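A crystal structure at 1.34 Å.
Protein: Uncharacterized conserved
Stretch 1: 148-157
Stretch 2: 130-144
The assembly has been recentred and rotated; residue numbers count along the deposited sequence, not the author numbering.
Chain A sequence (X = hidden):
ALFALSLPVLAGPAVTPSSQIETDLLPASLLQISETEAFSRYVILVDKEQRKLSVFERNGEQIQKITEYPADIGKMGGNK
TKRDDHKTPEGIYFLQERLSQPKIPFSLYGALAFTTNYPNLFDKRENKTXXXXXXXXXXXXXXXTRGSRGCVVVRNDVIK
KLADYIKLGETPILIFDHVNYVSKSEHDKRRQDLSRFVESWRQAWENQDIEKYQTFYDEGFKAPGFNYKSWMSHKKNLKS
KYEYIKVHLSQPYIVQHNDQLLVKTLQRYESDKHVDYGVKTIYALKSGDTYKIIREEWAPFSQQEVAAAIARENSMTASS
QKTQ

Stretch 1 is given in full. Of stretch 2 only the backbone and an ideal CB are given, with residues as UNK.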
ATOM      1  N   SER A 148      12.553 -14.756  11.107  1.00 27.01           N
ATOM      2  CA  SER A 148      11.955 -13.774  11.995  1.00 33.32           C
ATOM      3  C   SER A 148      10.510 -14.157  12.276  1.00 29.45           C
ATOM      4  O   SER A 148       9.844 -14.797  11.456  1.00 29.89           O
ATOM      5  CB  SER A 148      12.015 -12.381  11.360  1.00 35.80           C
ATOM      6  OG  SER A 148      11.086 -11.487  11.951  1.00 43.91           O
ATOM      7  N   ARG A 149      10.035 -13.756  13.451  1.00 31.25           N
ATOM      8  CA  ARG A 149       8.764 -14.242  13.964  1.00 33.69           C
ATOM      9  C   ARG A 149       7.648 -14.015  12.957  1.00 28.58           C
ATOM     10  O   ARG A 149       7.430 -12.896  12.487  1.00 31.43           O
ATOM     11  CB  ARG A 149       8.427 -13.544  15.285  1.00 34.69           C
ATOM     12  CG  ARG A 149       7.232 -14.159  15.994  1.00 44.51           C
ATOM     13  CD  ARG A 149       6.841 -13.389  17.246  1.00 42.75           C
ATOM     14  NE  ARG A 149       5.821 -14.111  18.001  1.00 51.68           N
ATOM     15  CZ  ARG A 149       5.673 -14.045  19.320  1.00 60.86           C
ATOM     16  NH1 ARG A 149       6.478 -13.283  20.048  1.00 64.47           N
ATOM     17  NH2 ARG A 149       4.715 -14.745  19.911  1.00 56.27           N
ATOM     18  N   GLY A 150       6.944 -15.094  12.627  1.00 22.14           N
ATOM     19  CA  GLY A 150       5.773 -15.015  11.791  1.00 20.63           C
ATOM     20  C   GLY A 150       6.013 -15.198  10.306  1.00 19.79           C
ATOM     21  O   GLY A 150       5.045 -15.374   9.559  1.00 20.01           O
ATOM     22  N   CYS A 151       7.261 -15.143   9.845  1.00 19.58           N
ATOM     23  CA  CYS A 151       7.541 -15.350   8.432  1.00 20.79           C
ATOM     24  C   CYS A 151       7.357 -16.813   8.070  1.00 17.40           C
ATOM     25  O   CYS A 151       7.576 -17.708   8.889  1.00 18.63           O
ATOM     26  CB  CYS A 151       8.971 -14.947   8.130  1.00 17.56           C
ATOM     27  SG  CYS A 151       9.120 -13.140   7.976  1.00 23.05           S
ATOM     28  N   VAL A 152       6.969 -17.055   6.827  1.00 17.76           N
ATOM     29  CA  VAL A 152       6.902 -18.415   6.294  1.00 16.14           C
ATOM     30  C   VAL A 152       8.246 -18.741   5.658  1.00 15.53           C
ATOM     31  O   VAL A 152       8.702 -18.026   4.759  1.00 17.01           O
ATOM     32  CB  VAL A 152       5.772 -18.551   5.267  1.00 15.66           C
ATOM     33  CG1 VAL A 152       5.711 -19.989   4.739  1.00 18.64           C
ATOM     34  CG2 VAL A 152       4.436 -18.104   5.866  1.00 18.80           C
ATOM     35  N   VAL A 153       8.898 -19.798   6.133  1.00 15.47           N
ATOM     36  CA  VAL A 153      10.253 -20.123   5.706  1.00 14.70           C
ATOM     37  C   VAL A 153      10.261 -21.502   5.061  1.00 16.61           C
ATOM     38  O   VAL A 153       9.674 -22.455   5.596  1.00 16.51           O
ATOM     39  CB  VAL A 153      11.229 -20.080   6.893  1.00 15.36           C
ATOM     40  CG1 VAL A 153      12.695 -20.191   6.414  1.00 17.10           C
ATOM     41  CG2 VAL A 153      11.008 -18.821   7.726  1.00 18.47           C
ATOM     42  N   VAL A 154      10.945 -21.598   3.924  1.00 15.70           N
ATOM     43  CA  VAL A 154      11.122 -22.826   3.171  1.00 16.28           C
ATOM     44  C   VAL A 154      12.592 -22.949   2.786  1.00 16.83           C
ATOM     45  O   VAL A 154      13.388 -22.017   2.928  1.00 16.52           O
ATOM     46  CB  VAL A 154      10.233 -22.865   1.909  1.00 17.23           C
ATOM     47  CG1 VAL A 154       8.755 -22.813   2.291  1.00 16.54           C
ATOM     48  CG2 VAL A 154      10.566 -21.703   0.983  1.00 15.64           C
ATOM     49  N   ARG A 155      12.934 -24.082   2.235  1.00 16.46           N
ATOM     50  CA  ARG A 155      14.313 -24.321   1.764  1.00 15.36           C
ATOM     51  C   ARG A 155      14.575 -23.557   0.456  1.00 16.51           C
ATOM     52  O   ARG A 155      13.670 -23.184  -0.224  1.00 16.07           O
ATOM     53  CB  ARG A 155      14.556 -25.829   1.648  1.00 17.85           C
ATOM     54  CG  ARG A 155      14.560 -26.564   2.974  1.00 17.62           C
ATOM     55  CD  ARG A 155      15.755 -26.166   3.806  1.00 21.08           C
ATOM     56  NE  ARG A 155      15.655 -26.542   5.192  1.00 19.69           N
ATOM     57  CZ  ARG A 155      16.388 -25.978   6.116  1.00 23.70           C
ATOM     58  NH1 ARG A 155      16.264 -26.316   7.374  1.00 26.68           N
ATOM     59  NH2 ARG A 155      17.223 -25.028   5.799  1.00 19.31           N
ATOM     60  N   ASN A 156      15.841 -23.376   0.139  1.00 16.02           N
ATOM     61  CA  ASN A 156      16.252 -22.619  -1.071  1.00 15.28           C
ATOM     62  C   ASN A 156      15.719 -23.279  -2.348  1.00 18.07           C
ATOM     63  O   ASN A 156      15.330 -22.594  -3.213  1.00 18.30           O
ATOM     64  CB  ASN A 156      17.777 -22.519  -1.143  1.00 18.28           C
ATOM     65  CG  ASN A 156      18.319 -21.539  -0.141  1.00 22.73           C
ATOM     66  OD1 ASN A 156      17.857 -20.424  -0.102  1.00 19.95           O
ATOM     67  ND2 ASN A 156      19.269 -21.967   0.658  1.00 21.06           N
ATOM     68  N   ASP A 157      15.759 -24.598  -2.415  1.00 18.44           N
ATOM     69  CA  ASP A 157      15.256 -25.310  -3.612  1.00 21.14           C
ATOM     70  C   ASP A 157      13.751 -25.064  -3.739  1.00 17.04           C
ATOM     71  O   ASP A 157      13.299 -24.880  -4.815  1.00 19.43           O
ATOM     72  CB  ASP A 157      15.662 -26.787  -3.603  1.00 18.74           C
ATOM     73  CG  ASP A 157      15.022 -27.658  -2.534  1.00 20.25           C
ATOM     74  OD1 ASP A 157      14.777 -27.176  -1.478  1.00 19.12           O
ATOM     75  OD2 ASP A 157      14.835 -28.823  -2.796  1.00 23.76           O
ATOM     76  N   UNK A 130       1.893  -6.678  14.304  1.00 50.79           N
ATOM     77  CA  UNK A 130       3.271  -6.851  14.718  1.00 51.56           C
ATOM     78  C   UNK A 130       4.265  -6.665  13.591  1.00 43.49           C
ATOM     79  O   UNK A 130       4.115  -5.759  12.766  1.00 46.22           O
ATOM     80  CB  UNK A 130       3.454  -8.240  15.333  1.00 51.56           C
ATOM     81  N   UNK A 131       5.286  -7.516  13.543  1.00 47.81           N
ATOM     82  CA  UNK A 131       6.304  -7.399  12.512  1.00 49.89           C
ATOM     83  C   UNK A 131       5.794  -7.966  11.189  1.00 46.91           C
ATOM     84  O   UNK A 131       4.851  -8.763  11.144  1.00 43.19           O
ATOM     85  CB  UNK A 131       7.586  -8.115  12.942  1.00 49.89           C
ATOM     86  N   UNK A 132       6.437  -7.542  10.100  1.00 45.90           N
ATOM     87  CA  UNK A 132       5.986  -7.926   8.775  1.00 43.32           C
ATOM     88  C   UNK A 132       6.060  -9.423   8.537  1.00 32.32           C
ATOM     89  O   UNK A 132       6.737 -10.175   9.245  1.00 35.23           O
ATOM     90  CB  UNK A 132       6.813  -7.197   7.714  1.00 43.32           C
ATOM     91  N   UNK A 133       5.339  -9.862   7.506  1.00 20.87           N
ATOM     92  CA  UNK A 133       5.298 -11.265   7.110  1.00 20.91           C
ATOM     93  C   UNK A 133       5.813 -11.358   5.686  1.00 17.29           C
ATOM     94  O   UNK A 133       5.255 -10.726   4.779  1.00 17.11           O
ATOM     95  CB  UNK A 133       3.887 -11.845   7.229  1.00 20.91           C
ATOM     96  N   UNK A 134       6.844 -12.182   5.489  1.00 16.48           N
ATOM     97  CA  UNK A 134       7.365 -12.536   4.182  1.00 14.42           C
ATOM     98  C   UNK A 134       7.342 -14.052   4.051  1.00 13.89           C
ATOM     99  O   UNK A 134       7.350 -14.783   5.047  1.00 16.64           O
ATOM    100  CB  UNK A 134       8.777 -11.984   3.979  1.00 14.42           C
ATOM    101  N   UNK A 135       7.362 -14.516   2.803  1.00 16.26           N
ATOM    102  CA  UNK A 135       7.683 -15.901   2.473  1.00 13.71           C
ATOM    103  C   UNK A 135       9.120 -15.905   1.959  1.00 15.59           C
ATOM    104  O   UNK A 135       9.432 -15.191   1.001  1.00 15.95           O
ATOM    105  CB  UNK A 135       6.712 -16.483   1.444  1.00 13.71           C
ATOM    106  N   UNK A 136      10.011 -16.635   2.626  1.00 14.81           N
ATOM    107  CA  UNK A 136      11.410 -16.561   2.219  1.00 16.56           C
ATOM    108  C   UNK A 136      12.120 -17.870   2.513  1.00 14.03           C
ATOM    109  O   UNK A 136      11.519 -18.833   2.983  1.00 14.21           O
ATOM    110  CB  UNK A 136      12.118 -15.404   2.926  1.00 16.56           C
ATOM    111  N   UNK A 137      13.410 -17.913   2.191  1.00 15.05           N
ATOM    112  CA  UNK A 137      14.214 -19.097   2.429  1.00 16.88           C
ATOM    113  C   UNK A 137      15.258 -18.797   3.505  1.00 15.39           C
ATOM    114  O   UNK A 137      15.118 -17.832   4.277  1.00 16.57           O
ATOM    115  CB  UNK A 137      14.883 -19.567   1.136  1.00 16.88           C
ATOM    116  N   UNK A 138      16.252 -19.635   3.584  1.00 16.30           N
ATOM    117  CA  UNK A 138      17.260 -19.528   4.660  1.00 17.21           C
ATOM    118  C   UNK A 138      18.419 -20.437   4.273  1.00 16.49           C
ATOM    119  O   UNK A 138      18.245 -21.266   3.466  1.00 18.45           O
ATOM    120  CB  UNK A 138      16.686 -19.912   6.025  1.00 17.21           C
ATOM    121  N   UNK A 139      19.614 -20.298   4.854  1.00 18.12           N
ATOM    122  CA  UNK A 139      20.680 -21.205   4.497  1.00 16.17           C
ATOM    123  C   UNK A 139      20.301 -22.658   4.814  1.00 16.54           C
ATOM    124  O   UNK A 139      19.691 -22.966   5.751  1.00 18.59           O
ATOM    125  CB  UNK A 139      21.966 -20.815   5.229  1.00 16.17           C
ATOM    126  N   UNK A 140      20.867 -23.535   4.008  1.00 19.39           N
ATOM    127  CA  UNK A 140      20.631 -24.986   4.148  1.00 19.06           C
ATOM    128  C   UNK A 140      21.054 -25.506   5.531  1.00 42.00           C
ATOM    129  O   UNK A 140      20.444 -26.439   5.985  1.00 61.54           O
ATOM    130  CB  UNK A 140      21.389 -25.748   3.059  1.00 19.06           C
ATOM    131  N   UNK A 141      22.098 -24.940   6.144  1.00 33.34           N
ATOM    132  CA  UNK A 141      22.616 -25.416   7.447  1.00 28.74           C
ATOM    133  C   UNK A 141      21.764 -25.023   8.647  1.00 32.43           C
ATOM    134  O   UNK A 141      22.038 -25.490   9.720  1.00 33.37           O
ATOM    135  CB  UNK A 141      24.032 -24.878   7.661  1.00 28.74           C
ATOM    136  N   UNK A 142      20.772 -24.176   8.474  1.00 23.43           N
ATOM    137  CA  UNK A 142      20.039 -23.767   9.694  1.00 29.90           C
ATOM    138  C   UNK A 142      18.566 -24.175   9.636  1.00 28.70           C
ATOM    139  O   UNK A 142      18.025 -24.349   8.602  1.00 25.63           O
ATOM    140  CB  UNK A 142      20.142 -22.253   9.892  1.00 29.90           C
ATOM    141  N   UNK A 143      17.910 -24.274  10.791  1.00 28.00           N
ATOM    142  CA  UNK A 143      16.523 -24.631  10.830  1.00 24.26           C
ATOM    143  C   UNK A 143      15.653 -23.524  10.225  1.00 19.58           C
ATOM    144  O   UNK A 143      15.965 -22.426  10.310  1.00 24.69           O
ATOM    145  CB  UNK A 143      16.100 -24.927  12.270  1.00 24.26           C
ATOM    146  N   UNK A 144      14.546 -23.941   9.650  1.00 21.34           N
ATOM    147  CA  UNK A 144      13.574 -22.991   9.109  1.00 20.16           C
ATOM    148  C   UNK A 144      13.087 -22.005  10.169  1.00 19.48           C
ATOM    149  O   UNK A 144      12.785 -20.850   9.848  1.00 19.63           O
ATOM    150  CB  UNK A 144      12.381 -23.742   8.514  1.00 20.16           C
TER

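At position 130 no atom of stretch 1 lies within 5.5 Å of the ideal CB, so stretch 1 sets no preference; the residue is Gly130. Position 131 points its CB toward stretch 1, 4.8 Å from Arg149 O and 5.0 Å from Ser148 OG, a polar neighbourhood suited to a small hydroxyl or amide. It is Ser131, whose OG receives a hydrogen bond from water 1 at 3.0 Å; the same water donates to Arg149 O at 2.5 Å, so solvent bridges the two stretches. Position 132 turns away, with room for a side chain, and its phi/psi of -63/163 does not demand glycine. Gly132 nevertheless occupies it, and its O joins the cluster around water 1.

At 133 the CB points sideways, 4.4 Å from Gly150 O, and many aliphatic residues would fit. Ile133 places CG2 3.7 Å from Gly150 O. Position 134 is also sideways, its ideal CB 4.2 Å from Cys151 SG, which favours an apolar group without fixing its size. Trp134 is found, its ring leading away from stretch 1. The backbone does more here: Trp134 N donates to Cys151 SG at 3.5 Å, and Trp134 O accepts from Val152 N at 2.9 Å.

Positions 135 and 136 form parallel bridges with Val152 and Val153. The CB of 135 lies on the same sheet face as Val152, where an aliphatic side chain is expected; Leu135 brings CD1 to 3.7 Å from Val152 CG1. Position 136 shares the face of Val153, beside Cys151, and an aliphatic or aromatic group could serve. His136 (chi1 65°, p) sets Val152 O over one ring face and Cys151 SG at the ring edge, 4.8 Å from the centroid. Its ND1 donates to the backbone O of position 137 at 2.6 Å, while its N donates to Val152 O at 2.9 Å.

The ideal CB of 137 is only 3.3 Å from Asn156 OD1 and 3.4 Å from Val154 O, leaving little space for branching toward these oxygens. A small residue suits, and Ala137 is present. At 138, Val153 CG1 lies 4.0 Å from the ideal CB, inviting an aliphatic group; Ile138 packs its CB 3.9 Å from that methyl.

Position 139 points away, and its phi of -60° permits the deposited Pro139, which opens a type I turn. Position 140 has Asn156 ND2 and Arg155 NH2 each 5.0 Å from its ideal CB, donors that favour an acid or amide. Asp140 OD1 accepts from Asn156 ND2 at 3.3 Å. Position 141 points away, with no atom of stretch 1 within 5.5 Å of its ideal CB, so many residues would suit; it is Ser141. At 142 the CB is likewise unconstrained by stretch 1; Val142 contributes its O, which accepts from Arg155 NH1 at 2.9 Å and NH2 at 3.0 Å. Position 143 points away, and its phi of -68° accommodates Pro143.

The CB of position 144 points toward stretch 1, the ideal CB lying 4.1 Å from Val153 CG1, with Arg155 nearby, so a sizeable aliphatic would suit. Leu144 lays CD2 over one guanidinium face, 3.6 Å from Arg155 NE, and 3.8 Å from Val153 CG1.

Stretch 2 130-144: GSGIWLHAIPDSVPL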
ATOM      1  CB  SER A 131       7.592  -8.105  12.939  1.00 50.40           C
ATOM      2  OG  SER A 131       7.313  -9.270  13.698  1.00 55.44           O
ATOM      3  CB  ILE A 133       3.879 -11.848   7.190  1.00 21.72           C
ATOM      4  CG1 ILE A 133       3.318 -11.714   8.605  1.00 25.36           C
ATOM      5  CG2 ILE A 133       3.867 -13.303   6.750  1.00 22.43           C
ATOM      6  CD1 ILE A 133       1.967 -12.373   8.775  1.00 36.18           C
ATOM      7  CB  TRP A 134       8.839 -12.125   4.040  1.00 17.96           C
ATOM      8  CG  TRP A 134       9.130 -10.654   3.920  1.00 16.90           C
ATOM      9  CD1 TRP A 134       8.243  -9.623   3.979  1.00 16.91           C
ATOM     10  CD2 TRP A 134      10.417 -10.069   3.705  1.00 16.67           C
ATOM     11  NE1 TRP A 134       8.904  -8.420   3.826  1.00 16.52           N
ATOM     12  CE2 TRP A 134      10.242  -8.672   3.649  1.00 17.59           C
ATOM     13  CE3 TRP A 134      11.708 -10.595   3.558  1.00 17.23           C
ATOM     14  CZ2 TRP A 134      11.306  -7.790   3.440  1.00 19.81           C
ATOM     15  CZ3 TRP A 134      12.763  -9.723   3.358  1.00 18.37           C
ATOM     16  CH2 TRP A 134      12.556  -8.335   3.293  1.00 18.59           C
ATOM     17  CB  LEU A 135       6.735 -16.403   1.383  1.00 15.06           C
ATOM     18  CG  LEU A 135       7.163 -17.675   0.645  1.00 14.06           C
ATOM     19  CD1 LEU A 135       7.102 -18.949   1.518  1.00 16.92           C
ATOM     20  CD2 LEU A 135       6.287 -17.835  -0.586  1.00 16.56           C
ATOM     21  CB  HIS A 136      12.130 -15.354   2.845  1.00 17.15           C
ATOM     22  CG  HIS A 136      12.261 -15.412   4.335  1.00 15.40           C
ATOM     23  ND1 HIS A 136      13.193 -16.209   4.974  1.00 16.70           N
ATOM     24  CD2 HIS A 136      11.613 -14.734   5.314  1.00 17.51           C
ATOM     25  CE1 HIS A 136      13.098 -16.027   6.281  1.00 16.61           C
ATOM     26  NE2 HIS A 136      12.145 -15.138   6.512  1.00 17.57           N
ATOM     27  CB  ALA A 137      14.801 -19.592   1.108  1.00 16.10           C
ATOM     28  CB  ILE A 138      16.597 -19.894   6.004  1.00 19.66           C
ATOM     29  CG1 ILE A 138      17.195 -19.103   7.173  1.00 20.51           C
ATOM     30  CG2 ILE A 138      16.538 -21.402   6.218  1.00 22.82           C
ATOM     31  CD1 ILE A 138      16.260 -18.798   8.276  1.00 25.96           C
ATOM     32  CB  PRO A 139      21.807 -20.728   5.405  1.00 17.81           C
ATOM     33  CG  PRO A 139      21.549 -19.251   5.464  1.00 21.98           C
ATOM     34  CD  PRO A 139      20.054 -19.198   5.665  1.00 19.50           C
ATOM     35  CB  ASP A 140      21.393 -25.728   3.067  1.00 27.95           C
ATOM     36  CG  ASP A 140      20.936 -25.471   1.645  1.00 21.51           C
ATOM     37  OD1 ASP A 140      19.827 -25.105   1.447  1.00 22.58           O
ATOM     38  OD2 ASP A 140      21.696 -25.689   0.788  1.00 24.97           O
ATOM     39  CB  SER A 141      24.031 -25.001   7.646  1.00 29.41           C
ATOM     40  OG  SER A 141      24.122 -23.615   7.687  1.00 27.75           O
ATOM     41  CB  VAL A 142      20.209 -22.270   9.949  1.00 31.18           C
ATOM     42  CG1 VAL A 142      21.665 -21.855   9.967  1.00 35.02           C
ATOM     43  CG2 VAL A 142      19.481 -21.473   8.906  1.00 23.63           C
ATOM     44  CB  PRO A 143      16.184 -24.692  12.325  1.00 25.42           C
ATOM     45  CG  PRO A 143      17.470 -24.518  13.055  1.00 35.51           C
ATOM     46  CD  PRO A 143      18.483 -23.980  12.080  1.00 34.53           C
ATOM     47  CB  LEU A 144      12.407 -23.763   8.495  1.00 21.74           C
ATOM     48  CG  LEU A 144      12.728 -24.665   7.302  1.00 19.41           C
ATOM     49  CD1 LEU A 144      11.448 -25.309   6.792  1.00 20.03           C
ATOM     50  CD2 LEU A 144      13.417 -23.868   6.187  1.00 17.61           C
TER
HETATM   51  O   HOH W   1       8.431 -10.831  11.426  1.00 35.75           O
HETATM   52  O   HOH W   2       4.861 -11.169  12.284  1.00 45.92           O
HETATM   53  O   HOH W   3      12.860 -13.561   8.644  1.00 28.35           O
HETATM   54  O   HOH W   4      17.646 -23.797   2.718  1.00 18.30           O
HETATM   55  O   HOH W   5      17.887 -25.999  -0.493  1.00 19.27           O
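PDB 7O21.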